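Protein FkbI (Streptomyces hygroscopicus, PDB 1R2J) binds FAD and probably acts as an acyl-ACP dehydrogenase in making the methoxymalonyl extender unit for the polyketide FK520. Local coordinates at residues L25-L39 and C68-M80. Sequence-based numbering, arbitrary orientation.
Sequences LPRDLLVRLGADGLL and CSSLRSVMTSQGM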
loop_
_atom_site.group_PDB
_atom_site.type_symbol
_atom_site.label_atom_id
_atom_site.label_comp_id
_atom_site.label_asym_id
_atom_site.label_seq_id
_atom_site.Cartn_x
_atom_site.Cartn_y
_atom_site.Cartn_z
ATOM N N LEU A 25 -11.264 -6.312 -8.391
ATOM C CA LEU A 25 -12.143 -5.495 -7.567
ATOM C C LEU A 25 -13.092 -4.752 -8.510
ATOM O O LEU A 25 -12.746 -4.480 -9.658
ATOM C CB LEU A 25 -11.330 -4.471 -6.771
ATOM C CG LEU A 25 -10.398 -4.938 -5.650
ATOM C CD1 LEU A 25 -9.564 -3.761 -5.154
ATOM C CD2 LEU A 25 -11.218 -5.528 -4.518
ATOM N N PRO A 26 -14.301 -4.418 -8.039
ATOM C CA PRO A 26 -15.253 -3.698 -8.894
ATOM C C PRO A 26 -14.764 -2.271 -9.150
ATOM O O PRO A 26 -14.522 -1.514 -8.208
ATOM C CB PRO A 26 -16.546 -3.704 -8.072
ATOM C CG PRO A 26 -16.373 -4.854 -7.121
ATOM C CD PRO A 26 -14.919 -4.796 -6.759
ATOM N N ARG A 27 -14.618 -1.913 -10.421
ATOM C CA ARG A 27 -14.175 -0.577 -10.814
ATOM C C ARG A 27 -15.075 0.495 -10.203
ATOM O O ARG A 27 -14.592 1.524 -9.729
ATOM C CB ARG A 27 -14.200 -0.448 -12.340
ATOM C CG ARG A 27 -15.466 -1.029 -12.974
ATOM C CD ARG A 27 -15.594 -0.690 -14.457
ATOM N NE ARG A 27 -16.044 0.683 -14.678
ATOM C CZ ARG A 27 -16.312 1.197 -15.875
ATOM N NH1 ARG A 27 -16.179 0.450 -16.964
ATOM N NH2 ARG A 27 -16.707 2.460 -15.988
ATOM N N ASP A 28 -16.382 0.243 -10.225
ATOM C CA ASP A 28 -17.375 1.169 -9.676
ATOM C C ASP A 28 -17.169 1.482 -8.195
ATOM O O ASP A 28 -17.476 2.586 -7.744
ATOM C CB ASP A 28 -18.791 0.610 -9.866
ATOM C CG ASP A 28 -19.325 0.826 -11.270
ATOM O OD1 ASP A 28 -20.449 0.356 -11.557
ATOM O OD2 ASP A 28 -18.627 1.467 -12.084
ATOM N N LEU A 29 -16.661 0.517 -7.434
ATOM C CA LEU A 29 -16.445 0.734 -6.007
ATOM C C LEU A 29 -15.279 1.679 -5.756
ATOM O O LEU A 29 -15.351 2.563 -4.902
ATOM C CB LEU A 29 -16.166 -0.587 -5.285
ATOM C CG LEU A 29 -15.876 -0.399 -3.786
ATOM C CD1 LEU A 29 -17.143 0.065 -3.084
ATOM C CD2 LEU A 29 -15.381 -1.700 -3.171
ATOM N N LEU A 30 -14.206 1.486 -6.512
ATOM C CA LEU A 30 -13.015 2.305 -6.357
ATOM C C LEU A 30 -13.283 3.770 -6.691
ATOM O O LEU A 30 -12.877 4.658 -5.944
ATOM C CB LEU A 30 -11.882 1.739 -7.223
ATOM C CG LEU A 30 -11.532 0.271 -6.929
ATOM C CD1 LEU A 30 -10.341 -0.169 -7.783
ATOM C CD2 LEU A 30 -11.191 0.110 -5.450
ATOM N N VAL A 31 -13.970 4.022 -7.802
ATOM C CA VAL A 31 -14.289 5.394 -8.192
ATOM C C VAL A 31 -15.180 6.035 -7.129
ATOM O O VAL A 31 -15.021 7.210 -6.800
ATOM C CB VAL A 31 -15.002 5.435 -9.574
ATOM C CG1 VAL A 31 -16.166 4.476 -9.586
ATOM C CG2 VAL A 31 -15.488 6.845 -9.876
ATOM N N ARG A 32 -16.106 5.244 -6.592
ATOM C CA ARG A 32 -17.034 5.698 -5.561
ATOM C C ARG A 32 -16.263 6.133 -4.309
ATOM O O ARG A 32 -16.499 7.213 -3.758
ATOM C CB ARG A 32 -17.995 4.556 -5.219
ATOM C CG ARG A 32 -19.311 4.968 -4.577
ATOM C CD ARG A 32 -19.235 5.087 -3.072
ATOM N NE ARG A 32 -20.440 4.528 -2.457
ATOM C CZ ARG A 32 -20.906 4.872 -1.258
ATOM N NH1 ARG A 32 -20.273 5.787 -0.530
ATOM N NH2 ARG A 32 -22.007 4.301 -0.785
ATOM N N LEU A 33 -15.345 5.285 -3.858
ATOM C CA LEU A 33 -14.526 5.589 -2.685
ATOM C C LEU A 33 -13.569 6.741 -2.988
ATOM O O LEU A 33 -13.306 7.583 -2.131
ATOM C CB LEU A 33 -13.717 4.353 -2.275
ATOM C CG LEU A 33 -14.374 3.245 -1.446
ATOM C CD1 LEU A 33 -15.766 2.954 -1.941
ATOM C CD2 LEU A 33 -13.509 1.991 -1.532
ATOM N N GLY A 34 -13.037 6.769 -4.210
ATOM C CA GLY A 34 -12.119 7.830 -4.587
ATOM C C GLY A 34 -12.816 9.180 -4.546
ATOM O O GLY A 34 -12.284 10.160 -4.017
ATOM N N ALA A 35 -14.023 9.219 -5.107
ATOM C CA ALA A 35 -14.825 10.436 -5.145
ATOM C C ALA A 35 -15.255 10.853 -3.739
ATOM O O ALA A 35 -15.518 12.027 -3.499
ATOM C CB ALA A 35 -16.051 10.228 -6.037
ATOM N N ASP A 36 -15.330 9.897 -2.814
ATOM C CA ASP A 36 -15.706 10.224 -1.439
ATOM C C ASP A 36 -14.496 10.733 -0.659
ATOM O O ASP A 36 -14.624 11.117 0.503
ATOM C CB ASP A 36 -16.271 9.007 -0.695
ATOM C CG ASP A 36 -17.639 8.576 -1.204
ATOM O OD1 ASP A 36 -18.413 9.439 -1.673
ATOM O OD2 ASP A 36 -17.944 7.366 -1.111
ATOM N N GLY A 37 -13.323 10.723 -1.288
ATOM C CA GLY A 37 -12.120 11.177 -0.610
ATOM C C GLY A 37 -11.451 10.089 0.223
ATOM O O GLY A 37 -10.400 10.310 0.836
ATOM N N LEU A 38 -12.067 8.913 0.270
ATOM C CA LEU A 38 -11.497 7.809 1.024
ATOM C C LEU A 38 -10.375 7.299 0.121
ATOM O O LEU A 38 -10.326 7.663 -1.049
ATOM C CB LEU A 38 -12.559 6.734 1.264
ATOM C CG LEU A 38 -13.860 7.257 1.885
ATOM C CD1 LEU A 38 -14.939 6.187 1.780
ATOM C CD2 LEU A 38 -13.625 7.662 3.337
ATOM N N LEU A 39 -9.472 6.475 0.635
ATOM C CA LEU A 39 -8.359 6.005 -0.199
ATOM C C LEU A 39 -7.385 7.157 -0.410
ATOM O O LEU A 39 -6.266 6.957 -0.870
ATOM C CB LEU A 39 -8.855 5.528 -1.572
ATOM C CG LEU A 39 -9.536 4.163 -1.700
ATOM C CD1 LEU A 39 -10.694 4.037 -0.727
ATOM C CD2 LEU A 39 -10.012 4.001 -3.119
ATOM N N CYS A 68 -10.245 -6.496 3.380
ATOM C CA CYS A 68 -9.656 -6.939 2.123
ATOM C C CYS A 68 -8.364 -6.170 1.905
ATOM O O CYS A 68 -8.380 -4.943 1.814
ATOM C CB CYS A 68 -10.624 -6.671 0.963
ATOM S SG CYS A 68 -9.881 -6.862 -0.668
ATOM N N SER A 69 -7.244 -6.881 1.815
ATOM C CA SER A 69 -5.959 -6.212 1.630
ATOM C C SER A 69 -5.716 -5.755 0.191
ATOM O O SER A 69 -4.824 -4.950 -0.056
ATOM C CB SER A 69 -4.811 -7.113 2.113
ATOM O OG SER A 69 -4.926 -7.371 3.512
ATOM N N SER A 70 -6.488 -6.279 -0.761
ATOM C CA SER A 70 -6.346 -5.840 -2.152
ATOM C C SER A 70 -6.911 -4.417 -2.207
ATOM O O SER A 70 -6.297 -3.500 -2.766
ATOM C CB SER A 70 -7.147 -6.730 -3.109
ATOM O OG SER A 70 -6.509 -7.967 -3.353
ATOM N N LEU A 71 -8.089 -4.240 -1.618
ATOM C CA LEU A 71 -8.722 -2.932 -1.586
ATOM C C LEU A 71 -7.808 -1.971 -0.829
ATOM O O LEU A 71 -7.609 -0.829 -1.251
ATOM C CB LEU A 71 -10.090 -3.023 -0.897
ATOM C CG LEU A 71 -10.872 -1.719 -0.702
ATOM C CD1 LEU A 71 -11.074 -1.025 -2.046
ATOM C CD2 LEU A 71 -12.224 -2.032 -0.057
ATOM N N ARG A 72 -7.245 -2.452 0.279
ATOM C CA ARG A 72 -6.342 -1.659 1.112
ATOM C C ARG A 72 -5.138 -1.215 0.281
ATOM O O ARG A 72 -4.668 -0.083 0.405
ATOM C CB ARG A 72 -5.873 -2.503 2.301
ATOM C CG ARG A 72 -5.363 -1.736 3.520
ATOM C CD ARG A 72 -3.930 -1.255 3.379
ATOM N NE ARG A 72 -3.009 -2.214 2.768
ATOM C CZ ARG A 72 -2.827 -3.476 3.149
ATOM N NH1 ARG A 72 -3.514 -4.001 4.164
ATOM N NH2 ARG A 72 -1.920 -4.215 2.517
ATOM N N SER A 73 -4.646 -2.111 -0.573
ATOM C CA SER A 73 -3.494 -1.794 -1.412
ATOM C C SER A 73 -3.797 -0.644 -2.371
ATOM O O SER A 73 -2.909 0.142 -2.704
ATOM C CB SER A 73 -3.044 -3.033 -2.187
ATOM O OG SER A 73 -2.465 -3.986 -1.307
ATOM N N VAL A 74 -5.052 -0.551 -2.808
ATOM C CA VAL A 74 -5.467 0.515 -3.711
ATOM C C VAL A 74 -5.416 1.838 -2.963
ATOM O O VAL A 74 -5.019 2.861 -3.522
ATOM C CB VAL A 74 -6.899 0.275 -4.252
ATOM C CG1 VAL A 74 -7.327 1.430 -5.150
ATOM C CG2 VAL A 74 -6.933 -1.019 -5.041
ATOM N N MET A 75 -5.817 1.808 -1.692
ATOM C CA MET A 75 -5.798 2.999 -0.845
ATOM C C MET A 75 -4.361 3.459 -0.659
ATOM O O MET A 75 -4.080 4.659 -0.636
ATOM C CB MET A 75 -6.378 2.702 0.541
ATOM C CG MET A 75 -7.832 2.302 0.559
ATOM S SD MET A 75 -8.407 1.948 2.243
ATOM C CE MET A 75 -7.995 3.507 3.086
ATOM N N THR A 76 -3.449 2.503 -0.499
ATOM C CA THR A 76 -2.046 2.854 -0.310
ATOM C C THR A 76 -1.479 3.488 -1.583
ATOM O O THR A 76 -0.753 4.474 -1.511
ATOM C CB THR A 76 -1.177 1.611 0.126
ATOM O OG1 THR A 76 -0.995 0.720 -0.977
ATOM C CG2 THR A 76 -1.865 0.843 1.242
ATOM N N SER A 77 -1.822 2.933 -2.743
ATOM C CA SER A 77 -1.339 3.472 -4.012
ATOM C C SER A 77 -1.924 4.867 -4.233
ATOM O O SER A 77 -1.212 5.799 -4.611
ATOM C CB SER A 77 -1.737 2.553 -5.164
ATOM O OG SER A 77 -1.094 1.296 -5.050
ATOM N N GLN A 78 -3.227 4.995 -3.999
ATOM C CA GLN A 78 -3.920 6.267 -4.134
ATOM C C GLN A 78 -3.262 7.294 -3.227
ATOM O O GLN A 78 -2.867 8.376 -3.670
ATOM C CB GLN A 78 -5.383 6.133 -3.710
ATOM C CG GLN A 78 -6.373 5.883 -4.833
ATOM C CD GLN A 78 -6.388 6.997 -5.863
ATOM O OE1 GLN A 78 -5.563 7.020 -6.767
ATOM N NE2 GLN A 78 -7.322 7.932 -5.722
ATOM N N GLY A 79 -3.161 6.939 -1.949
ATOM C CA GLY A 79 -2.581 7.825 -0.960
ATOM C C GLY A 79 -1.142 8.196 -1.229
ATOM O O GLY A 79 -0.728 9.334 -0.981
ATOM N N MET A 80 -0.376 7.233 -1.731
ATOM C CA MET A 80 1.028 7.461 -2.027
ATOM C C MET A 80 1.165 8.418 -3.205
ATOM O O MET A 80 2.024 9.292 -3.199
ATOM C CB MET A 80 1.733 6.138 -2.337
ATOM C CG MET A 80 3.242 6.283 -2.552
ATOM S SD MET A 80 4.197 4.777 -2.201
ATOM C CE MET A 80 3.835 3.802 -3.629
#
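Leu39 and Met75 cross side chains at about a right angle, an example of how apolar groups join two segments that share no hydrogen bond, here the loop after helix 27-35 and helix 69-80. From its CB, 3.9 Å from Leu39 CA, Met75 runs with CG beside its backbone N (chi1 -64°), which brings CG to 3.4 Å from Leu39 CG, tighter than usual van der Waals contact. SD follows, 4.3 Å from Leu39 CD1, and a bend at chi3 brings CE to 4.1 Å from Leu39 N; Phe60 and Val64 of helix 54-67 also touch Met75. Cut back to an alanine, this position would probably leave a gap between Leu39 and helix 54-67, with Leu39 freer to turn.

Nearer the start of helix 69-80, Leu71 extends CD1 to Leu30 CD2 at 3.6 Å, the two sliding past each other in opposite directions, and meets Leu33 tip to tip. Leu25 CD1 lies 3.8 Å from Val74 CG2. The axes of helices 27-35 and 69-80, crossing at -45°, come no closer than 11.7 Å, a gap spanned chiefly by Leu30, Leu33, Leu71 and Val74. All this lies in the acyl-CoA dehydrogenase N-terminal domain, Val74 near the FAD-binding Thr144. Gln78 OE1 takes its hydrogen bond from Ala107 N, outside the pair. With no hydrogen bond or salt bridge across and nearly all touching residues buried, dispersion and water exclusion probably supply most cohesion.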